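Local coordinates for glutathione transferase o1 (Bombyx mori, PDB 3RBT), which is an omega-class glutathione transferase that may catalyse glutathione transfer and glutathione-dependent dehydroascorbate reduction, at residues Leu42-Ala47 and Pro172-Tyr177; Gln150-Phe155 and Pro205-Trp210; Thr164-Gly169 and Asp212-Asp217. All blocks are in the same frame, centred on the assembly; numbering follows the deposited sequence.

Along the chain the six segments come as 42-47, 150-155, 164-169, 172-177, 205-210 and 212-217, so every pair of contacts interleaves. Contact 1 joins helix 36-47 of the thioredoxin-like N-terminal domain to helix 174-186 of the helical C-terminal domain. Contacts 2 and 3 both use helix 205-216, and their centres lie about 12 Å apart. From the centre of contact 1 it is about 11 Å to contact 3 and about 18 Å to contact 2. Asp-176 and Tyr-177 tie them together: the Asp-176 carboxylate is hydrogen-bonded to Trp-210 and Gly-168, and the Tyr-177 hydroxyl to Asp-217. The domain interface is thus continuous with the core packing of the C-terminal domain.

Contact 1 of 3, residues Leu42-Ala47 and Pro172-Tyr177; sequences LLVLEA and PGMLDY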
# COMPACT_ATOMS: atom_id res chain seq x y z
N LEU A 42 10.47 14.21 -3.67
CA LEU A 42 11.01 15.42 -4.31
C LEU A 42 10.45 15.64 -5.72
O LEU A 42 10.12 16.76 -6.09
CB LEU A 42 12.55 15.41 -4.35
CG LEU A 42 13.28 15.60 -3.01
CD1 LEU A 42 14.77 15.26 -3.13
CD2 LEU A 42 13.09 17.02 -2.47
N LEU A 43 10.34 14.56 -6.49
CA LEU A 43 9.77 14.63 -7.85
C LEU A 43 8.32 15.14 -7.86
O LEU A 43 7.97 16.02 -8.65
CB LEU A 43 9.85 13.27 -8.54
CG LEU A 43 11.25 12.75 -8.85
CD1 LEU A 43 11.20 11.31 -9.41
CD2 LEU A 43 12.04 13.70 -9.77
N VAL A 44 7.49 14.57 -6.98
CA VAL A 44 6.08 14.93 -6.86
C VAL A 44 5.89 16.38 -6.42
O VAL A 44 5.14 17.13 -7.05
CB VAL A 44 5.32 13.93 -5.94
CG1 VAL A 44 3.88 14.40 -5.66
CG2 VAL A 44 5.32 12.55 -6.59
N LEU A 45 6.59 16.78 -5.36
CA LEU A 45 6.56 18.17 -4.89
C LEU A 45 6.87 19.16 -6.01
O LEU A 45 6.20 20.20 -6.16
CB LEU A 45 7.57 18.38 -3.77
CG LEU A 45 7.23 17.83 -2.38
CD1 LEU A 45 8.51 17.63 -1.60
CD2 LEU A 45 6.28 18.78 -1.64
N GLU A 46 7.89 18.83 -6.79
CA GLU A 46 8.32 19.68 -7.90
C GLU A 46 7.26 19.67 -9.00
O GLU A 46 6.85 20.72 -9.48
CB GLU A 46 9.69 19.19 -8.41
CG GLU A 46 10.54 20.26 -9.11
CD GLU A 46 11.17 21.26 -8.16
OE1 GLU A 46 11.91 20.87 -7.23
OE2 GLU A 46 10.95 22.47 -8.35
N ALA A 47 6.78 18.47 -9.37
CA ALA A 47 5.71 18.34 -10.37
C ALA A 47 4.47 19.15 -10.00
O ALA A 47 3.84 19.75 -10.87
CB ALA A 47 5.34 16.88 -10.57
N PRO A 172 4.18 12.96 -18.27
CA PRO A 172 4.39 12.06 -17.13
C PRO A 172 3.32 12.23 -16.04
O PRO A 172 2.90 13.35 -15.75
CB PRO A 172 5.77 12.44 -16.59
CG PRO A 172 6.41 13.30 -17.62
CD PRO A 172 5.33 13.86 -18.50
N GLY A 173 2.87 11.11 -15.47
CA GLY A 173 1.89 11.12 -14.38
C GLY A 173 2.48 10.51 -13.14
O GLY A 173 3.69 10.30 -13.06
N MET A 174 1.63 10.23 -12.15
CA MET A 174 2.08 9.67 -10.88
C MET A 174 2.95 8.40 -11.02
O MET A 174 3.99 8.29 -10.37
CB MET A 174 0.89 9.37 -9.96
CG MET A 174 1.29 8.89 -8.57
SD MET A 174 2.20 10.17 -7.66
CE MET A 174 0.85 11.10 -6.92
N LEU A 175 2.52 7.45 -11.84
CA LEU A 175 3.30 6.21 -12.01
C LEU A 175 4.73 6.49 -12.52
O LEU A 175 5.70 5.99 -11.95
CB LEU A 175 2.56 5.20 -12.90
CG LEU A 175 3.22 3.83 -13.11
CD1 LEU A 175 3.45 3.08 -11.78
CD2 LEU A 175 2.42 2.98 -14.09
N ASP A 176 4.85 7.31 -13.56
CA ASP A 176 6.17 7.72 -14.06
C ASP A 176 7.13 8.21 -12.97
O ASP A 176 8.25 7.72 -12.88
CB ASP A 176 6.00 8.79 -15.14
CG ASP A 176 5.18 8.30 -16.30
OD1 ASP A 176 5.73 7.59 -17.18
OD2 ASP A 176 3.97 8.61 -16.33
N TYR A 177 6.69 9.15 -12.14
CA TYR A 177 7.55 9.70 -11.10
C TYR A 177 7.78 8.74 -9.93
O TYR A 177 8.86 8.75 -9.33
CB TYR A 177 7.02 11.05 -10.59
CG TYR A 177 7.07 12.18 -11.61
CD1 TYR A 177 5.92 12.85 -12.00
CD2 TYR A 177 8.28 12.58 -12.18
CE1 TYR A 177 5.97 13.89 -12.92
CE2 TYR A 177 8.34 13.61 -13.09
CZ TYR A 177 7.18 14.26 -13.47
OH TYR A 177 7.25 15.29 -14.38
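The ring of Tyr-177 is the main bump of this contact, and it lies across the ridge that Leu-43 and Ala-47, one helical turn apart, make on helix 36-47. The two residues touch diagonally opposite corners of the ring. CB of Leu-43 stands 4.0 Å from CD2 of Tyr-177, and the methyl CB of Ala-47 stands 3.9 Å from CE1 of Tyr-177. Both approach the ring obliquely and from one side of its plane, and Ala-47, with a single methyl, lets the outer half of the ring come close to the helix. The backbones are correspondingly near, with the CA atoms of Leu-43 and Tyr-177 6.3 Å apart. The leucine branch instead turns to the backbone behind the ring's root, where CD1 of Leu-43 lies 3.5 Å from the carbonyl O of Tyr-177.

A second bump comes from Met-174. Its CG is anti to the backbone N (chi1 -175°), and bends at chi2 and chi3 then carry the sulfur across to helix 36-47, where SD of Met-174 meets CG2 of Val-44 at 4.1 Å. The two side chains cross obliquely, and helix 92-102 adds Cys-96 against Val-44 and Asp-97 and Asp-100 against Met-174.

Gly-173 is the N-cap of helix 174-186. Its N bonds to OD2 of Asp-176 at 2.9 Å, nearly straight at 176°, which is half of a capping box, since glycine has no side chain to return the bond. The same carboxylate also accepts the N-H groups of Phe-167 and Gly-168.

No hydrogen bond crosses between the two segments. The two domains therefore meet here through shape and apolar burial, while the tyrosine hydroxyl is satisfied by Asp-217, a bond that probably helps hold the ring in place against the ridge.

Contact 2 of 3, residues Gln150-Phe155 and Pro205-Trp210; sequences QTLEIF and PNFADW
Phe-155 and Phe-207 mark the nearest approach of two helical backbones, their CA atoms 7.3 Å apart. Segment 150-155 lies within helix 145-162, whereas 205-210 is the first part of helix 205-216, so a helix beginning meets the middle of another. No hydrogen bond joins the two segments. Glu-156, just beyond the first of them, accepts the backbone N-H groups of Asn-206 and Phe-207 and so ties the start of helix 205-216 to helix 145-162.

The contact is carried by the ring of Phe-207, whose CG is anti to the backbone N (chi1 -158°), a setting that projects the ring toward helix 145-162. There its outer corners meet Leu-152 and Phe-155, three residues apart on the helix. CD2 of Leu-152 comes within 3.6 Å of CE2 of Phe-207, the two side chains crossing at about a right angle. On the other corner, CB of Phe-155 lies 3.6 Å from CE1 of Phe-207. Both approaches are oblique, and both come from the same side of the ring plane. The opposite face is taken by Trp-210, whose CE3 sits 3.8 Å above the plane of the Phe-207 ring, over its centre. The phenylalanine is thereby clamped between its own helix and helix 145-162. Phe-155 lends mainly its CB, its ring being turned to other neighbours, with the carbonyl O of Thr-151 in plane at its edge.

Around this pair the C-terminal helical bundle closes in. Leu-129 of helix 113-138 packs on Leu-152, and Phe-126 of that helix meets the Phe-155 ring edge-to-face. Helix 174-186 supplies Val-183 against Phe-207 and Val-179 against Phe-155, leaving the three touching residues buried among four helices of the domain.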
# COMPACT_ATOMS: atom_id res chain seq x y z
N GLN A 150 13.01 -9.23 -14.67
CA GLN A 150 11.62 -9.72 -14.64
C GLN A 150 10.58 -8.61 -14.50
O GLN A 150 9.54 -8.63 -15.16
CB GLN A 150 11.44 -10.74 -13.52
CG GLN A 150 12.17 -12.05 -13.75
CD GLN A 150 11.50 -12.92 -14.80
OE1 GLN A 150 12.04 -13.12 -15.90
NE2 GLN A 150 10.31 -13.44 -14.48
N THR A 151 10.87 -7.65 -13.62
CA THR A 151 9.99 -6.50 -13.42
C THR A 151 9.99 -5.61 -14.66
O THR A 151 8.94 -5.13 -15.08
CB THR A 151 10.38 -5.69 -12.17
OG1 THR A 151 10.51 -6.57 -11.05
CG2 THR A 151 9.33 -4.63 -11.86
N LEU A 152 11.17 -5.40 -15.26
CA LEU A 152 11.27 -4.60 -16.48
C LEU A 152 10.45 -5.17 -17.64
O LEU A 152 9.91 -4.41 -18.45
CB LEU A 152 12.73 -4.36 -16.89
CG LEU A 152 13.62 -3.48 -16.00
CD1 LEU A 152 15.05 -3.40 -16.55
CD2 LEU A 152 13.04 -2.08 -15.80
N GLU A 153 10.34 -6.50 -17.72
CA GLU A 153 9.51 -7.14 -18.76
C GLU A 153 8.03 -6.77 -18.59
O GLU A 153 7.34 -6.51 -19.56
CB GLU A 153 9.69 -8.67 -18.79
CG GLU A 153 9.34 -9.31 -20.16
CD GLU A 153 9.55 -10.83 -20.23
OE1 GLU A 153 10.25 -11.30 -21.16
OE2 GLU A 153 9.00 -11.56 -19.37
N ILE A 154 7.57 -6.74 -17.34
CA ILE A 154 6.19 -6.37 -17.02
C ILE A 154 5.91 -4.93 -17.44
O ILE A 154 4.90 -4.64 -18.10
CB ILE A 154 5.89 -6.59 -15.50
CG1 ILE A 154 5.77 -8.10 -15.20
CG2 ILE A 154 4.61 -5.86 -15.07
CD1 ILE A 154 6.03 -8.46 -13.74
N PHE A 155 6.81 -4.02 -17.08
CA PHE A 155 6.64 -2.60 -17.39
C PHE A 155 6.81 -2.28 -18.87
O PHE A 155 6.22 -1.32 -19.36
CB PHE A 155 7.53 -1.74 -16.49
CG PHE A 155 6.94 -1.51 -15.13
CD1 PHE A 155 6.30 -0.31 -14.84
CD2 PHE A 155 6.99 -2.51 -14.16
CE1 PHE A 155 5.73 -0.10 -13.58
CE2 PHE A 155 6.41 -2.30 -12.89
CZ PHE A 155 5.79 -1.09 -12.61
N PRO A 205 12.68 -2.01 -25.45
CA PRO A 205 12.87 -0.86 -26.34
C PRO A 205 11.98 0.33 -26.02
O PRO A 205 12.45 1.47 -26.06
CB PRO A 205 12.57 -1.43 -27.74
CG PRO A 205 11.70 -2.60 -27.49
CD PRO A 205 12.11 -3.17 -26.16
N ASN A 206 10.71 0.09 -25.70
CA ASN A 206 9.80 1.17 -25.30
C ASN A 206 10.15 1.77 -23.94
O ASN A 206 10.10 2.99 -23.76
CB ASN A 206 8.34 0.69 -25.35
CG ASN A 206 7.88 0.36 -26.78
OD1 ASN A 206 8.25 1.04 -27.73
ND2 ASN A 206 7.08 -0.69 -26.91
N PHE A 207 10.52 0.91 -22.99
CA PHE A 207 10.95 1.37 -21.66
C PHE A 207 12.22 2.20 -21.76
O PHE A 207 12.31 3.26 -21.15
CB PHE A 207 11.18 0.17 -20.72
CG PHE A 207 11.09 0.53 -19.26
CD1 PHE A 207 9.86 0.63 -18.62
CD2 PHE A 207 12.25 0.76 -18.52
CE1 PHE A 207 9.77 0.96 -17.27
CE2 PHE A 207 12.18 1.09 -17.16
CZ PHE A 207 10.94 1.19 -16.54
N ALA A 208 13.18 1.71 -22.55
CA ALA A 208 14.43 2.42 -22.79
C ALA A 208 14.16 3.80 -23.38
O ALA A 208 14.72 4.79 -22.92
CB ALA A 208 15.35 1.61 -23.72
N ASP A 209 13.28 3.85 -24.39
CA ASP A 209 12.83 5.09 -25.00
C ASP A 209 12.24 6.05 -23.96
O ASP A 209 12.60 7.23 -23.93
CB ASP A 209 11.79 4.81 -26.10
CG ASP A 209 12.42 4.32 -27.39
OD1 ASP A 209 13.65 4.07 -27.43
OD2 ASP A 209 11.67 4.17 -28.39
N TRP A 210 11.35 5.53 -23.12
CA TRP A 210 10.72 6.28 -22.04
C TRP A 210 11.78 6.85 -21.07
O TRP A 210 11.74 8.03 -20.72
CB TRP A 210 9.70 5.39 -21.32
CG TRP A 210 9.19 5.90 -20.00
CD1 TRP A 210 8.17 6.79 -19.79
CD2 TRP A 210 9.68 5.54 -18.70
NE1 TRP A 210 8.00 7.01 -18.45
CE2 TRP A 210 8.91 6.26 -17.75
CE3 TRP A 210 10.69 4.69 -18.24
CZ2 TRP A 210 9.12 6.15 -16.38
CZ3 TRP A 210 10.90 4.58 -16.88
CH2 TRP A 210 10.12 5.31 -15.96

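Contact 3 of 3, residues Thr164-Gly169 and Asp212-Asp217; sequences TNYFGG and DQMQLD
Met-214 meets the edge of the Tyr-166 ring in a Met-aromatic contact, the tight part of this junction. Its SD lies 3.8 Å from CD1 of Tyr-166 and 76° off the ring normal, hence close to the ring plane. Bends at chi2 and chi3 of the methionine fold the sulfur back to that edge. Pro-172 and Asp-176 also pack on the tyrosine, whose backbone opens a type I turn in which N of Gly-169 bonds to O of Tyr-166 at 3.1 Å.

The outer end is looser. OE1 of exposed Gln-213 is 3.9 Å from OH of Tyr-166, and the ring and amide planes stand 65° apart. A water spans them, 2.7 Å from OH of Tyr-166, and donates to OE1 of Gln-213 at 2.8 Å. A leucine in place of Tyr-166 would probably leave the Met-214 sulfur without its aromatic edge and the water without its phenolic partner.

Between 164-169 and 212-217 no direct hydrogen bond forms; dispersion at a buried sulfur and one water-mediated polar bridge make the join.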
# COMPACT_ATOMS: atom_id res chain seq x y z
N THR A 164 1.38 5.18 -25.23
CA THR A 164 1.69 6.58 -25.01
C THR A 164 3.18 6.74 -24.70
O THR A 164 3.85 5.77 -24.36
CB THR A 164 0.86 7.18 -23.85
OG1 THR A 164 0.98 6.34 -22.69
CG2 THR A 164 -0.61 7.30 -24.23
N ASN A 165 3.68 7.97 -24.82
CA ASN A 165 5.07 8.28 -24.46
C ASN A 165 5.40 7.99 -23.00
O ASN A 165 6.53 7.62 -22.67
CB ASN A 165 5.42 9.72 -24.84
CG ASN A 165 5.40 9.95 -26.34
OD1 ASN A 165 5.47 9.00 -27.13
ND2 ASN A 165 5.29 11.22 -26.75
N TYR A 166 4.42 8.17 -22.12
CA TYR A 166 4.60 7.91 -20.70
C TYR A 166 3.47 7.05 -20.17
O TYR A 166 2.43 6.93 -20.81
CB TYR A 166 4.65 9.21 -19.91
CG TYR A 166 5.58 10.27 -20.44
CD1 TYR A 166 6.88 10.40 -19.94
CD2 TYR A 166 5.15 11.18 -21.41
CE1 TYR A 166 7.74 11.38 -20.42
CE2 TYR A 166 6.00 12.17 -21.89
CZ TYR A 166 7.29 12.27 -21.39
OH TYR A 166 8.13 13.25 -21.85
N PHE A 167 3.66 6.50 -18.97
CA PHE A 167 2.59 5.77 -18.29
C PHE A 167 1.39 6.67 -18.02
O PHE A 167 0.24 6.21 -18.06
CB PHE A 167 3.13 5.09 -17.02
CG PHE A 167 4.08 3.96 -17.30
CD1 PHE A 167 5.45 4.18 -17.35
CD2 PHE A 167 3.59 2.68 -17.57
CE1 PHE A 167 6.33 3.12 -17.64
CE2 PHE A 167 4.45 1.63 -17.87
CZ PHE A 167 5.82 1.85 -17.90
N GLY A 168 1.66 7.95 -17.78
CA GLY A 168 0.60 8.95 -17.56
C GLY A 168 -0.09 9.47 -18.81
O GLY A 168 -1.05 10.24 -18.72
N GLY A 169 0.37 9.05 -19.99
CA GLY A 169 -0.20 9.54 -21.24
C GLY A 169 0.82 10.35 -22.01
O GLY A 169 1.97 9.94 -22.14
N ASP A 212 14.81 7.65 -21.78
CA ASP A 212 15.45 8.78 -22.47
C ASP A 212 14.61 10.04 -22.36
O ASP A 212 15.13 11.12 -22.08
CB ASP A 212 15.71 8.44 -23.94
CG ASP A 212 16.79 7.40 -24.12
OD1 ASP A 212 17.64 7.26 -23.21
OD2 ASP A 212 16.80 6.73 -25.17
N GLN A 213 13.31 9.89 -22.59
CA GLN A 213 12.38 11.00 -22.50
C GLN A 213 12.26 11.54 -21.07
O GLN A 213 12.23 12.75 -20.87
CB GLN A 213 11.01 10.61 -23.05
CG GLN A 213 10.97 10.50 -24.58
CD GLN A 213 11.16 11.84 -25.26
OE1 GLN A 213 10.48 12.82 -24.94
NE2 GLN A 213 12.09 11.89 -26.21
N MET A 214 12.22 10.64 -20.09
CA MET A 214 12.17 11.06 -18.68
C MET A 214 13.41 11.86 -18.32
O MET A 214 13.32 12.83 -17.57
CB MET A 214 12.06 9.85 -17.75
CG MET A 214 10.68 9.19 -17.71
SD MET A 214 9.36 10.20 -17.01
CE MET A 214 9.83 10.27 -15.28
N GLN A 215 14.57 11.48 -18.85
CA GLN A 215 15.82 12.21 -18.57
C GLN A 215 15.79 13.69 -19.00
O GLN A 215 16.50 14.52 -18.44
CB GLN A 215 17.03 11.50 -19.17
CG GLN A 215 17.42 10.23 -18.40
CD GLN A 215 18.55 9.49 -19.08
OE1 GLN A 215 18.34 8.43 -19.67
NE2 GLN A 215 19.76 10.05 -19.01
N LEU A 216 14.95 14.00 -19.99
CA LEU A 216 14.83 15.36 -20.50
C LEU A 216 13.80 16.21 -19.75
O LEU A 216 13.76 17.43 -19.93
CB LEU A 216 14.51 15.35 -22.01
CG LEU A 216 15.50 14.60 -22.92
CD1 LEU A 216 15.03 14.63 -24.38
CD2 LEU A 216 16.91 15.17 -22.80
N ASP A 217 13.00 15.56 -18.90
CA ASP A 217 11.95 16.23 -18.12
C ASP A 217 12.57 17.19 -17.11
O ASP A 217 13.48 16.83 -16.36
CB ASP A 217 11.09 15.17 -17.41
CG ASP A 217 9.77 15.71 -16.89
OD1 ASP A 217 8.95 16.22 -17.69
OD2 ASP A 217 9.53 15.59 -15.67
O HOH W 1 7.81 13.60 -24.53